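Local coordinates for protein thiamine-monophosphate kinase (PDB 1VQV) that catalyses the ATP-dependent phosphorylation of thiamine monophosphate to thiamine diphosphate, the active form of vitamin B1, and works as a homodimer, at residues 58-69 against 100-111; 72-80 against 191-199. All coordinates share one frame; numbering follows the deposited sequence. Where two conformers were deposited one is given.

Overall arrangement
Both contacts are largely buried, and both draw on helix 57-73: interaction 1 uses its body, interaction 2 its C-terminal end and the turn into strand 77-88. In interaction 1 that helix packs against helix 94-111 within the AIR synthase-like N-terminal domain, with close glycine backbones, an aromatic cluster and one hydroxyl pair; helix 94-111 also packs on the second subunit, Ile102 on its Thr18 and Val104 on its Leu19. Interaction 2, which no other chain touches, is smaller, mainly aliphatic and without a hydrogen bond across it, and reaches the start of helix 195-201. Their centres lie about 17 Å apart, yet Tyr111 of the first meets Ile192 and Pro79 of the second.

Interaction 1 of 2, residues 58-69 against 100-111; sequences EAVGWKAISVNV and FYIGVKRACEFY
Over one face of the Trp62 ring sits the methyl of Ala107, its CB 4.1 Å from the centroid of the six-membered ring, a CH-pi contact; Arg106 CB lies at the edge, in plane. The Tyr111 ring takes Val69 CG1 over one face, 4.0 Å from its centroid, while Ser66 OG comes in at its edge. Trp62, with CG anti to the backbone N (chi1 172°), lays its indole along helix 94-111 among Gly103, Ala107, Phe110 and Tyr111, forming an aromatic cluster with the last two; its plane is turned 47° from that of Tyr111. Ile65 is a second knob, its CB 3.5 Å from Ala107 CB and its CG2 beside the Tyr111 ring.

At the other end, glycines bring the helices together: the segment axes approach to 6.3 Å and cross at -42°. Gly103 CA lies 3.3 Å from Glu58 O and Gly61 CA 3.3 Å from Phe100 O, both as CA-H...O contacts. The Phe100 ring comes back against Gly61 CA. Both helices lie on the N-terminal domain's sheet, Ile65 and Val104 on Ile84, Phe100 on Ile128; Tyr101 of helix 94-111 binds ATP.

Ser66 OG and Tyr111 OH are hydrogen-bonded, 2.5 Å apart. Tyr111 OH also accepts from Ala190 N and Trp62 NE1 donates to Pro188 O, so polar edges tie this mostly apolar pair to the 188-190 loop.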
loop_
_atom_site.group_PDB
_atom_site.type_symbol
_atom_site.label_atom_id
_atom_site.label_comp_id
_atom_site.label_asym_id
_atom_site.label_seq_id
_atom_site.Cartn_x
_atom_site.Cartn_y
_atom_site.Cartn_z
ATOM N N GLU B 58 5.478 13.740 14.230
ATOM C CA GLU B 58 4.245 13.296 14.874
ATOM C C GLU B 58 2.965 13.668 14.124
ATOM O O GLU B 58 2.012 12.893 14.076
ATOM C CB GLU B 58 4.200 13.853 16.296
ATOM C CG GLU B 58 5.264 13.289 17.220
ATOM C CD GLU B 58 6.323 14.314 17.596
ATOM O OE1 GLU B 58 6.833 15.019 16.686
ATOM O OE2 GLU B 58 6.640 14.400 18.809
ATOM N N ALA B 59 2.952 14.860 13.547
ATOM C CA ALA B 59 1.803 15.325 12.802
ATOM C C ALA B 59 1.749 14.588 11.460
ATOM O O ALA B 59 0.661 14.289 10.968
ATOM C CB ALA B 59 1.889 16.836 12.592
ATOM N N VAL B 60 2.913 14.296 10.877
ATOM C CA VAL B 60 2.983 13.578 9.600
ATOM C C VAL B 60 2.480 12.152 9.821
ATOM O O VAL B 60 1.798 11.585 8.971
ATOM C CB VAL B 60 4.445 13.536 9.016
ATOM C CG1 VAL B 60 4.484 12.701 7.740
ATOM C CG2 VAL B 60 4.932 14.944 8.702
ATOM N N GLY B 61 2.817 11.587 10.978
ATOM C CA GLY B 61 2.373 10.250 11.327
ATOM C C GLY B 61 0.872 10.209 11.515
ATOM O O GLY B 61 0.227 9.242 11.149
ATOM N N TRP B 62 0.315 11.264 12.100
ATOM C CA TRP B 62 -1.121 11.346 12.313
ATOM C C TRP B 62 -1.797 11.503 10.949
ATOM O O TRP B 62 -2.724 10.783 10.619
ATOM C CB TRP B 62 -1.447 12.529 13.244
ATOM C CG TRP B 62 -2.926 12.834 13.396
ATOM C CD1 TRP B 62 -3.719 13.518 12.509
ATOM C CD2 TRP B 62 -3.790 12.412 14.458
ATOM N NE1 TRP B 62 -5.013 13.538 12.949
ATOM C CE2 TRP B 62 -5.092 12.867 14.140
ATOM C CE3 TRP B 62 -3.594 11.691 15.644
ATOM C CZ2 TRP B 62 -6.197 12.625 14.965
ATOM C CZ3 TRP B 62 -4.689 11.449 16.462
ATOM C CH2 TRP B 62 -5.982 11.917 16.114
ATOM N N LYS B 63 -1.305 12.428 10.141
ATOM C CA LYS B 63 -1.871 12.649 8.825
ATOM C C LYS B 63 -1.877 11.377 7.969
ATOM O O LYS B 63 -2.846 11.109 7.273
ATOM C CB LYS B 63 -1.098 13.759 8.117
ATOM C CG LYS B 63 -1.781 14.315 6.901
ATOM C CD LYS B 63 -1.241 15.685 6.577
ATOM C CE LYS B 63 -1.897 16.253 5.337
ATOM N NZ LYS B 63 -1.378 17.607 4.998
ATOM N N ALA B 64 -0.808 10.587 8.029
ATOM C CA ALA B 64 -0.728 9.367 7.229
ATOM C C ALA B 64 -1.948 8.479 7.442
ATOM O O ALA B 64 -2.466 7.880 6.499
ATOM C CB ALA B 64 0.542 8.606 7.561
ATOM N N ILE B 65 -2.406 8.394 8.682
ATOM C CA ILE B 65 -3.578 7.600 9.011
ATOM C C ILE B 65 -4.879 8.360 8.710
ATOM O O ILE B 65 -5.833 7.798 8.183
ATOM C CB ILE B 65 -3.552 7.196 10.497
ATOM C CG1 ILE B 65 -2.411 6.203 10.733
ATOM C CG2 ILE B 65 -4.909 6.624 10.920
ATOM C CD1 ILE B 65 -2.536 4.903 9.984
ATOM N N SER B 66 -4.904 9.647 9.025
ATOM C CA SER B 66 -6.091 10.454 8.795
ATOM C C SER B 66 -6.536 10.604 7.346
ATOM O O SER B 66 -7.728 10.632 7.083
ATOM C CB SER B 66 -5.922 11.842 9.417
ATOM O OG SER B 66 -6.142 11.793 10.818
ATOM N N VAL B 67 -5.608 10.711 6.404
ATOM C CA VAL B 67 -6.024 10.866 5.024
ATOM C C VAL B 67 -6.783 9.621 4.577
ATOM O O VAL B 67 -7.848 9.720 3.964
ATOM C CB VAL B 67 -4.826 11.111 4.087
ATOM C CG1 VAL B 67 -5.300 11.216 2.648
ATOM C CG2 VAL B 67 -4.120 12.397 4.483
ATOM N N ASN B 68 -6.257 8.444 4.891
ATOM C CA ASN B 68 -6.931 7.220 4.492
ATOM C C ASN B 68 -8.272 7.035 5.162
ATOM O O ASN B 68 -9.199 6.496 4.564
ATOM C CB ASN B 68 -6.063 6.002 4.772
ATOM C CG ASN B 68 -5.085 5.755 3.680
ATOM O OD1 ASN B 68 -5.388 5.992 2.521
ATOM N ND2 ASN B 68 -3.909 5.270 4.029
ATOM N N VAL B 69 -8.372 7.477 6.410
ATOM C CA VAL B 69 -9.611 7.357 7.168
ATOM C C VAL B 69 -10.709 8.253 6.574
ATOM O O VAL B 69 -11.876 7.881 6.550
ATOM C CB VAL B 69 -9.376 7.728 8.664
ATOM C CG1 VAL B 69 -10.685 7.712 9.418
ATOM C CG2 VAL B 69 -8.396 6.752 9.302
ATOM N N PHE B 100 7.178 9.630 14.345
ATOM C CA PHE B 100 6.233 9.395 13.269
ATOM C C PHE B 100 5.220 8.349 13.730
ATOM O O PHE B 100 4.006 8.532 13.587
ATOM C CB PHE B 100 6.959 8.879 12.022
ATOM C CG PHE B 100 6.035 8.318 10.984
ATOM C CD1 PHE B 100 5.391 9.154 10.087
ATOM C CD2 PHE B 100 5.745 6.963 10.962
ATOM C CE1 PHE B 100 4.461 8.652 9.185
ATOM C CE2 PHE B 100 4.819 6.451 10.068
ATOM C CZ PHE B 100 4.174 7.298 9.179
ATOM N N TYR B 101 5.724 7.253 14.282
ATOM C CA TYR B 101 4.858 6.178 14.746
ATOM C C TYR B 101 4.039 6.493 15.998
ATOM O O TYR B 101 3.051 5.814 16.285
ATOM C CB TYR B 101 5.681 4.904 14.928
ATOM C CG TYR B 101 5.921 4.201 13.612
ATOM C CD1 TYR B 101 4.861 3.621 12.924
ATOM C CD2 TYR B 101 7.190 4.157 13.038
ATOM C CE1 TYR B 101 5.051 3.014 11.699
ATOM C CE2 TYR B 101 7.401 3.555 11.809
ATOM C CZ TYR B 101 6.329 2.978 11.139
ATOM O OH TYR B 101 6.538 2.339 9.923
ATOM N N ILE B 102 4.456 7.534 16.720
ATOM C CA ILE B 102 3.773 8.017 17.914
ATOM C C ILE B 102 2.484 8.626 17.391
ATOM O O ILE B 102 1.393 8.318 17.869
ATOM C CB ILE B 102 4.599 9.133 18.635
ATOM C CG1 ILE B 102 5.806 8.518 19.349
ATOM C CG2 ILE B 102 3.711 9.906 19.617
ATOM C CD1 ILE B 102 6.698 9.536 20.065
ATOM N N GLY B 103 2.630 9.486 16.388
ATOM C CA GLY B 103 1.484 10.127 15.781
ATOM C C GLY B 103 0.541 9.117 15.149
ATOM O O GLY B 103 -0.670 9.310 15.148
ATOM N N VAL B 104 1.100 8.036 14.608
ATOM C CA VAL B 104 0.309 6.989 13.979
ATOM C C VAL B 104 -0.488 6.265 15.054
ATOM O O VAL B 104 -1.673 6.004 14.881
ATOM C CB VAL B 104 1.226 5.965 13.223
ATOM C CG1 VAL B 104 0.500 4.648 12.993
ATOM C CG2 VAL B 104 1.653 6.535 11.883
ATOM N N LYS B 105 0.166 5.952 16.166
ATOM C CA LYS B 105 -0.492 5.248 17.259
ATOM C C LYS B 105 -1.680 6.065 17.767
ATOM O O LYS B 105 -2.753 5.528 18.048
ATOM C CB LYS B 105 0.493 5.014 18.411
ATOM C CG LYS B 105 -0.033 4.098 19.501
ATOM C CD LYS B 105 0.689 4.341 20.819
ATOM C CE LYS B 105 0.152 3.451 21.942
ATOM N NZ LYS B 105 0.689 3.855 23.285
ATOM N N ARG B 106 -1.470 7.373 17.882
ATOM C CA ARG B 106 -2.491 8.290 18.360
ATOM C C ARG B 106 -3.686 8.369 17.409
ATOM O O ARG B 106 -4.819 8.517 17.852
ATOM C CB ARG B 106 -1.881 9.685 18.566
ATOM C CG ARG B 106 -0.965 9.794 19.781
ATOM C CD ARG B 106 -0.285 11.152 19.841
ATOM N NE ARG B 106 0.529 11.302 21.046
ATOM C CZ ARG B 106 1.416 12.275 21.244
ATOM N NH1 ARG B 106 1.612 13.199 20.313
ATOM N NH2 ARG B 106 2.116 12.313 22.376
ATOM N N ALA B 107 -3.435 8.269 16.107
ATOM C CA ALA B 107 -4.507 8.328 15.125
ATOM C C ALA B 107 -5.334 7.048 15.167
ATOM O O ALA B 107 -6.568 7.078 15.040
ATOM C CB ALA B 107 -3.931 8.537 13.743
ATOM N N CYS B 108 -4.642 5.926 15.345
ATOM C CA CYS B 108 -5.291 4.630 15.412
ATOM C C CYS B 108 -6.126 4.545 16.686
ATOM O O CYS B 108 -7.262 4.069 16.653
ATOM C CB CYS B 108 -4.249 3.509 15.385
ATOM S SG CYS B 108 -3.425 3.278 13.794
ATOM N N GLU B 109 -5.571 5.020 17.804
ATOM C CA GLU B 109 -6.297 4.998 19.068
ATOM C C GLU B 109 -7.574 5.796 18.913
ATOM O O GLU B 109 -8.639 5.396 19.383
ATOM C CB GLU B 109 -5.472 5.619 20.190
ATOM C CG GLU B 109 -4.182 4.888 20.446
ATOM C CD GLU B 109 -3.354 5.500 21.567
ATOM O OE1 GLU B 109 -3.297 6.753 21.670
ATOM O OE2 GLU B 109 -2.745 4.715 22.332
ATOM N N PHE B 110 -7.460 6.925 18.232
ATOM C CA PHE B 110 -8.592 7.798 18.019
ATOM C C PHE B 110 -9.665 7.194 17.131
ATOM O O PHE B 110 -10.806 7.044 17.555
ATOM C CB PHE B 110 -8.124 9.121 17.404
ATOM C CG PHE B 110 -9.195 10.163 17.356
ATOM C CD1 PHE B 110 -9.596 10.811 18.521
ATOM C CD2 PHE B 110 -9.851 10.454 16.168
ATOM C CE1 PHE B 110 -10.629 11.723 18.505
ATOM C CE2 PHE B 110 -10.892 11.369 16.143
ATOM C CZ PHE B 110 -11.282 12.003 17.314
ATOM N N TYR B 111 -9.294 6.866 15.894
ATOM C CA TYR B 111 -10.225 6.297 14.925
ATOM C C TYR B 111 -10.628 4.855 15.191
ATOM O O TYR B 111 -11.582 4.354 14.602
ATOM C CB TYR B 111 -9.638 6.411 13.530
ATOM C CG TYR B 111 -9.291 7.827 13.155
ATOM C CD1 TYR B 111 -10.257 8.829 13.181
ATOM C CD2 TYR B 111 -7.997 8.165 12.757
ATOM C CE1 TYR B 111 -9.944 10.123 12.820
ATOM C CE2 TYR B 111 -7.678 9.461 12.391
ATOM C CZ TYR B 111 -8.654 10.437 12.424
ATOM O OH TYR B 111 -8.344 11.727 12.044
#

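Interaction 2 of 2, residues 72-80 against 191-199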
loop_
_atom_site.group_PDB
_atom_site.type_symbol
_atom_site.label_atom_id
_atom_site.label_comp_id
_atom_site.label_asym_id
_atom_site.label_seq_id
_atom_site.Cartn_x
_atom_site.Cartn_y
_atom_site.Cartn_z
ATOM N N VAL B 72 -12.420 6.382 3.696
ATOM C CA VAL B 72 -13.249 5.291 4.188
ATOM C C VAL B 72 -14.507 5.906 4.788
ATOM O O VAL B 72 -15.613 5.423 4.580
ATOM C CB VAL B 72 -12.549 4.490 5.313
ATOM C CG1 VAL B 72 -13.507 3.457 5.886
ATOM C CG2 VAL B 72 -11.291 3.813 4.782
ATOM N N ILE B 73 -14.320 6.984 5.538
ATOM C CA ILE B 73 -15.414 7.675 6.198
ATOM C C ILE B 73 -16.427 8.257 5.217
ATOM O O ILE B 73 -17.629 8.146 5.421
ATOM C CB ILE B 73 -14.826 8.768 7.170
ATOM C CG1 ILE B 73 -15.131 8.358 8.598
ATOM C CG2 ILE B 73 -15.360 10.166 6.872
ATOM C CD1 ILE B 73 -14.776 6.917 8.870
ATOM N N ALA B 74 -15.928 8.853 4.140
ATOM C CA ALA B 74 -16.778 9.461 3.120
ATOM C C ALA B 74 -17.654 8.457 2.393
ATOM O O ALA B 74 -18.578 8.846 1.688
ATOM C CB ALA B 74 -15.919 10.223 2.114
ATOM N N ASN B 75 -17.363 7.171 2.558
ATOM C CA ASN B 75 -18.149 6.129 1.909
ATOM C C ASN B 75 -19.038 5.366 2.907
ATOM O O ASN B 75 -19.634 4.340 2.580
ATOM C CB ASN B 75 -17.226 5.171 1.127
ATOM C CG ASN B 75 -16.637 5.816 -0.135
ATOM O OD1 ASN B 75 -17.367 6.297 -1.001
ATOM N ND2 ASN B 75 -15.320 5.818 -0.240
ATOM N N GLY B 76 -19.131 5.885 4.121
ATOM C CA GLY B 76 -19.970 5.273 5.130
ATOM C C GLY B 76 -19.369 4.052 5.780
ATOM O O GLY B 76 -20.089 3.189 6.288
ATOM N N GLY B 77 -18.045 3.979 5.776
ATOM C CA GLY B 77 -17.388 2.836 6.370
ATOM C C GLY B 77 -16.530 3.214 7.548
ATOM O O GLY B 77 -16.218 4.381 7.738
ATOM N N LEU B 78 -16.163 2.219 8.346
ATOM C CA LEU B 78 -15.310 2.443 9.503
ATOM C C LEU B 78 -13.925 1.822 9.258
ATOM O O LEU B 78 -13.819 0.722 8.718
ATOM C CB LEU B 78 -15.955 1.850 10.764
ATOM C CG LEU B 78 -17.094 2.647 11.407
ATOM C CD1 LEU B 78 -17.618 1.919 12.620
ATOM C CD2 LEU B 78 -16.586 4.020 11.805
ATOM N N PRO B 79 -12.848 2.542 9.626
ATOM C CA PRO B 79 -11.455 2.096 9.462
ATOM C C PRO B 79 -11.118 0.935 10.389
ATOM O O PRO B 79 -11.299 1.036 11.596
ATOM C CB PRO B 79 -10.653 3.349 9.801
ATOM C CG PRO B 79 -11.498 3.999 10.851
ATOM C CD PRO B 79 -12.896 3.866 10.274
ATOM N N LYS B 80 -10.618 -0.160 9.818
ATOM C CA LYS B 80 -10.264 -1.345 10.594
ATOM C C LYS B 80 -8.772 -1.684 10.634
ATOM O O LYS B 80 -8.167 -1.680 11.709
ATOM C CB LYS B 80 -11.054 -2.552 10.087
ATOM C CG LYS B 80 -12.571 -2.465 10.353
ATOM C CD LYS B 80 -12.888 -2.575 11.856
ATOM C CE LYS B 80 -12.545 -3.964 12.387
ATOM N NZ LYS B 80 -12.593 -4.028 13.878
ATOM N N ARG B 191 -13.669 13.237 9.574
ATOM C CA ARG B 191 -15.004 13.383 10.122
ATOM C C ARG B 191 -15.603 12.045 10.455
ATOM O O ARG B 191 -16.715 11.729 10.049
ATOM C CB ARG B 191 -15.877 14.114 9.118
ATOM C CG ARG B 191 -15.303 15.451 8.757
ATOM C CD ARG B 191 -14.830 16.155 10.004
ATOM N NE ARG B 191 -15.503 17.436 10.155
ATOM C CZ ARG B 191 -16.441 17.692 11.057
ATOM N NH1 ARG B 191 -16.827 16.756 11.914
ATOM N NH2 ARG B 191 -17.000 18.886 11.082
ATOM N N ILE B 192 -14.862 11.259 11.222
ATOM C CA ILE B 192 -15.318 9.935 11.572
ATOM C C ILE B 192 -16.606 10.027 12.355
ATOM O O ILE B 192 -17.276 9.017 12.587
ATOM C CB ILE B 192 -14.252 9.161 12.375
ATOM C CG1 ILE B 192 -14.733 7.721 12.553
ATOM C CG2 ILE B 192 -13.956 9.878 13.695
ATOM C CD1 ILE B 192 -13.724 6.781 13.126
ATOM N N ASP B 193 -16.953 11.256 12.733
ATOM C CA ASP B 193 -18.180 11.561 13.473
ATOM C C ASP B 193 -19.411 11.709 12.556
ATOM O O ASP B 193 -20.505 11.985 13.020
ATOM C CB ASP B 193 -17.976 12.840 14.305
ATOM C CG ASP B 193 -17.715 14.077 13.450
ATOM O OD1 ASP B 193 -17.042 13.995 12.408
ATOM O OD2 ASP B 193 -18.165 15.168 13.832
ATOM N N TYR B 194 -19.214 11.506 11.259
ATOM C CA TYR B 194 -20.278 11.599 10.263
ATOM C C TYR B 194 -20.611 10.222 9.702
ATOM O O TYR B 194 -21.445 10.095 8.799
ATOM C CB TYR B 194 -19.831 12.455 9.084
ATOM C CG TYR B 194 -20.102 13.920 9.206
ATOM C CD1 TYR B 194 -19.410 14.702 10.118
ATOM C CD2 TYR B 194 -21.058 14.531 8.392
ATOM C CE1 TYR B 194 -19.659 16.055 10.222
ATOM C CE2 TYR B 194 -21.317 15.881 8.486
ATOM C CZ TYR B 194 -20.617 16.640 9.400
ATOM O OH TYR B 194 -20.886 17.983 9.480
ATOM N N VAL B 195 -19.950 9.191 10.210
ATOM C CA VAL B 195 -20.196 7.871 9.669
ATOM C C VAL B 195 -21.655 7.481 9.752
ATOM O O VAL B 195 -22.262 7.189 8.724
ATOM C CB VAL B 195 -19.273 6.800 10.328
ATOM C CG1 VAL B 195 -19.908 5.418 10.270
ATOM C CG2 VAL B 195 -17.945 6.756 9.568
ATOM N N LYS B 196 -22.228 7.500 10.953
ATOM C CA LYS B 196 -23.639 7.146 11.130
ATOM C C LYS B 196 -24.559 7.928 10.190
ATOM O O LYS B 196 -25.440 7.361 9.546
ATOM C CB LYS B 196 -24.054 7.405 12.571
ATOM C CG LYS B 196 -23.195 6.687 13.582
ATOM C CD LYS B 196 -23.310 5.178 13.424
ATOM C CE LYS B 196 -22.705 4.471 14.621
ATOM N NZ LYS B 196 -23.372 4.913 15.870
ATOM N N HIS B 197 -24.344 9.234 10.109
ATOM C CA HIS B 197 -25.176 10.060 9.259
ATOM C C HIS B 197 -25.050 9.706 7.790
ATOM O O HIS B 197 -26.047 9.604 7.092
ATOM C CB HIS B 197 -24.848 11.546 9.439
ATOM C CG HIS B 197 -25.775 12.448 8.688
ATOM N ND1 HIS B 197 -27.039 12.755 9.141
ATOM C CD2 HIS B 197 -25.654 13.037 7.474
ATOM C CE1 HIS B 197 -27.658 13.493 8.238
ATOM N NE2 HIS B 197 -26.839 13.679 7.218
ATOM N N ILE B 198 -23.821 9.522 7.324
ATOM C CA ILE B 198 -23.587 9.206 5.915
ATOM C C ILE B 198 -24.011 7.791 5.514
ATOM O O ILE B 198 -24.538 7.587 4.416
ATOM C CB ILE B 198 -22.104 9.395 5.555
ATOM C CG1 ILE B 198 -21.693 10.852 5.806
ATOM C CG2 ILE B 198 -21.867 9.005 4.112
ATOM C CD1 ILE B 198 -22.414 11.872 4.948
ATOM N N GLN B 199 -23.770 6.832 6.409
ATOM C CA GLN B 199 -24.113 5.430 6.185
ATOM C C GLN B 199 -25.616 5.248 6.356
ATOM O O GLN B 199 -26.105 4.119 6.407
ATOM C CB GLN B 199 -23.385 4.502 7.200
ATOM C CG GLN B 199 -24.052 4.395 8.608
ATOM C CD GLN B 199 -23.366 3.407 9.597
ATOM O OE1 GLN B 199 -22.178 3.536 9.927
ATOM N NE2 GLN B 199 -24.136 2.435 10.085
#
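Ile73 and Val195, both buried, make the inner part of this contact and contribute most of its area, their side chains crossing at about a right angle. The CG1-CD1 arm of Ile73 lies between Ile192 and Val195, with CD1 3.8 Å from Ile192 CG1. Also on the inner side, the extended Ile192 side chain, CG1 anti to the backbone N (chi1 -173°), ends with CD1 4.2 Å from Pro79 CD. Towards solvent stand the exposed Leu78, whose CD2 rests 3.8 Å from Val195 CG2, and the partly exposed Gln199, whose CB is 3.7 Å from Gly76 O.

No hydrogen bond crosses between the segments; their polar groups find partners within each segment or beyond both. Gly76, at positive phi, is the C' residue of a Schellman motif that ends helix 57-73, with Gly77 N bonded to Val72 O. Ala74 O bonds Ser205 OG. Arg191 NH1 meets Asp193 OD1 at 2.8 Å, close to the guanidinium plane, while its NH2 forms a salt bridge with Asp278.

The contact thus joins helix 57-73 and strand 77-88 of the N-terminal domain to the start of helix 195-201, with the side chain of Ala74 about 4 Å from that of Asp207, a magnesium ligand. Leu264 of strand 263-268 packs on Ile73, Ala74 and Tyr194, and Leu132 of strand 127-136 touches Pro79.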